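Local coordinates for putative methyl-accepting chemotaxis signal transduction protein (Campylobacter jejuni subsp. jejuni serotype O:2, PDB 4XMR) that probably senses amino acids such as isoleucine through a tandem PAS sensory domain and passes the signal across the membrane to direct chemotaxis, at residues N211-F216 and C230-A235. Sequence-based numbering, arbitrary orientation. Where two conformers were deposited one is given.
Sequences NGDNNF and CTKVFA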
loop_
_atom_site.group_PDB
_atom_site.type_symbol
_atom_site.label_atom_id
_atom_site.label_comp_id
_atom_site.label_asym_id
_atom_site.label_seq_id
_atom_site.Cartn_x
_atom_site.Cartn_y
_atom_site.Cartn_z
ATOM N N ASN B 211 -1.899 26.900 15.646
ATOM C CA ASN B 211 -0.787 26.104 16.177
ATOM C C ASN B 211 0.252 25.548 15.207
ATOM O O ASN B 211 1.392 25.308 15.596
ATOM C CB ASN B 211 -1.325 24.966 17.045
ATOM C CG ASN B 211 -1.771 25.446 18.400
ATOM O OD1 ASN B 211 -0.974 25.518 19.335
ATOM N ND2 ASN B 211 -3.042 25.803 18.512
ATOM N N GLY B 212 -0.131 25.327 13.958
ATOM C CA GLY B 212 0.805 24.759 13.005
ATOM C C GLY B 212 1.052 23.264 13.134
ATOM O O GLY B 212 0.568 22.601 14.060
ATOM N N ASP B 213 1.828 22.734 12.193
ATOM C CA ASP B 213 1.949 21.287 12.010
ATOM C C ASP B 213 2.582 20.537 13.181
ATOM O O ASP B 213 3.658 20.904 13.669
ATOM C CB ASP B 213 2.708 20.948 10.716
ATOM C CG ASP B 213 1.944 21.330 9.455
ATOM O OD1 ASP B 213 0.772 21.750 9.550
ATOM O OD2 ASP B 213 2.531 21.208 8.358
ATOM N N ASN B 214 1.887 19.486 13.613
ATOM C CA ASN B 214 2.332 18.573 14.669
ATOM C C ASN B 214 2.407 19.134 16.074
ATOM O O ASN B 214 2.840 18.445 16.996
ATOM C CB ASN B 214 3.645 17.882 14.302
ATOM C CG ASN B 214 3.422 16.661 13.467
ATOM O OD1 ASN B 214 2.909 15.655 13.955
ATOM N ND2 ASN B 214 3.776 16.745 12.193
ATOM N N ASN B 215 1.958 20.370 16.240
ATOM C CA ASN B 215 1.965 21.015 17.548
ATOM C C ASN B 215 0.640 20.750 18.249
ATOM O O ASN B 215 -0.425 21.051 17.721
ATOM C CB ASN B 215 2.206 22.514 17.398
ATOM C CG ASN B 215 3.546 22.820 16.768
ATOM O OD1 ASN B 215 4.559 22.207 17.111
ATOM N ND2 ASN B 215 3.562 23.766 15.840
ATOM N N PHE B 216 0.699 20.173 19.439
ATOM C CA PHE B 216 -0.531 19.841 20.145
ATOM C C PHE B 216 -1.252 21.054 20.697
ATOM O O PHE B 216 -0.630 22.008 21.196
ATOM C CB PHE B 216 -0.269 18.835 21.257
ATOM C CG PHE B 216 0.023 17.475 20.740
ATOM C CD1 PHE B 216 -1.006 16.569 20.513
ATOM C CD2 PHE B 216 1.320 17.111 20.423
ATOM C CE1 PHE B 216 -0.734 15.310 20.007
ATOM C CE2 PHE B 216 1.598 15.863 19.914
ATOM C CZ PHE B 216 0.572 14.963 19.702
ATOM N N CYS B 230 -2.551 18.445 14.154
ATOM C CA CYS B 230 -2.782 18.218 12.737
ATOM C C CYS B 230 -1.533 18.547 11.940
ATOM O O CYS B 230 -0.624 19.237 12.424
ATOM C CB CYS B 230 -3.926 19.085 12.205
ATOM S SG CYS B 230 -5.510 18.957 13.043
ATOM N N THR B 231 -1.499 18.064 10.704
ATOM C CA THR B 231 -0.407 18.394 9.808
ATOM C C THR B 231 -0.891 18.383 8.367
ATOM O O THR B 231 -1.820 17.646 8.009
ATOM C CB THR B 231 0.778 17.422 9.964
ATOM O OG1 THR B 231 1.893 17.908 9.209
ATOM C CG2 THR B 231 0.411 16.004 9.498
ATOM N N LYS B 232 -0.256 19.192 7.529
ATOM C CA LYS B 232 -0.574 19.179 6.111
ATOM C C LYS B 232 0.064 17.967 5.458
ATOM O O LYS B 232 1.220 17.630 5.723
ATOM C CB LYS B 232 -0.074 20.453 5.439
ATOM C CG LYS B 232 -0.779 21.715 5.897
ATOM C CD LYS B 232 -2.291 21.609 5.753
ATOM C CE LYS B 232 -2.712 21.459 4.299
ATOM N NZ LYS B 232 -4.193 21.450 4.154
ATOM N N VAL B 233 -0.706 17.300 4.608
ATOM C CA VAL B 233 -0.185 16.204 3.795
ATOM C C VAL B 233 -0.698 16.451 2.380
ATOM O O VAL B 233 -1.873 16.197 2.086
ATOM C CB VAL B 233 -0.632 14.815 4.289
ATOM C CG1 VAL B 233 0.155 13.723 3.545
ATOM C CG2 VAL B 233 -0.456 14.672 5.807
ATOM N N PHE B 234 0.180 16.975 1.527
ATOM C CA PHE B 234 -0.232 17.546 0.253
ATOM C C PHE B 234 -1.394 18.529 0.479
ATOM O O PHE B 234 -1.274 19.440 1.313
ATOM C CB PHE B 234 -0.482 16.438 -0.773
ATOM C CG PHE B 234 0.745 15.602 -1.025
ATOM C CD1 PHE B 234 1.754 16.074 -1.844
ATOM C CD2 PHE B 234 0.925 14.395 -0.380
ATOM C CE1 PHE B 234 2.903 15.336 -2.054
ATOM C CE2 PHE B 234 2.070 13.641 -0.595
ATOM C CZ PHE B 234 3.057 14.119 -1.428
ATOM N N ALA B 235 -2.511 18.366 -0.217
ATOM C CA ALA B 235 -3.614 19.306 -0.032
ATOM C C ALA B 235 -4.489 18.975 1.175
ATOM O O ALA B 235 -5.332 19.789 1.570
ATOM C CB ALA B 235 -4.457 19.404 -1.297
HETATM O O HOH W 1 -1.254 20.873 15.149
#
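Asp-213 packs against Thr-231 near the end of strand 224-233, and the two side chains cross at about a right angle. Its CG is anti to its own carbonyl carbon (chi1 -67°), and CG sits 3.4 Å from Thr-231 OG1. Asp-213 OD1 takes a weak, bent hydrogen bond from Lys-232 N at 3.4 Å. The same oxygen is also hydrogen-bonded to Tyr-208 OH of helix 202-211, which helps fix the carboxylate. Thr-231 OG1 is anti to its backbone N (chi1 -171°), which turns it to the loop. In one of its two conformers, the Asn-214 side chain runs beside Thr-231 and points the same way, with ND2 3.8 Å from Thr-231 CB; this contact is tentative.

The firm bond is between backbones. Asn-214 N donates to Cys-230 O at 2.8 Å in a nearly straight bond (172°). Asp-213 CA adds a CA-H...O contact to the same oxygen at 3.3 Å. A water accepts from Cys-230 N and lies within hydrogen-bonding distance of Gly-212 O and Asn-215 O, bridging loop and strand. Cys-230 SG forms a disulfide with Cys-239 of the adjacent strand.

Gly-212, the first residue past helix 202-211, has positive phi and opens a type II beta turn to Asn-215. The arrangement is a helix-to-strand connection laid against the end of strand 224-233, in the five-stranded antiparallel sheet of one PAS-like module of the tandem PAS sensory domain.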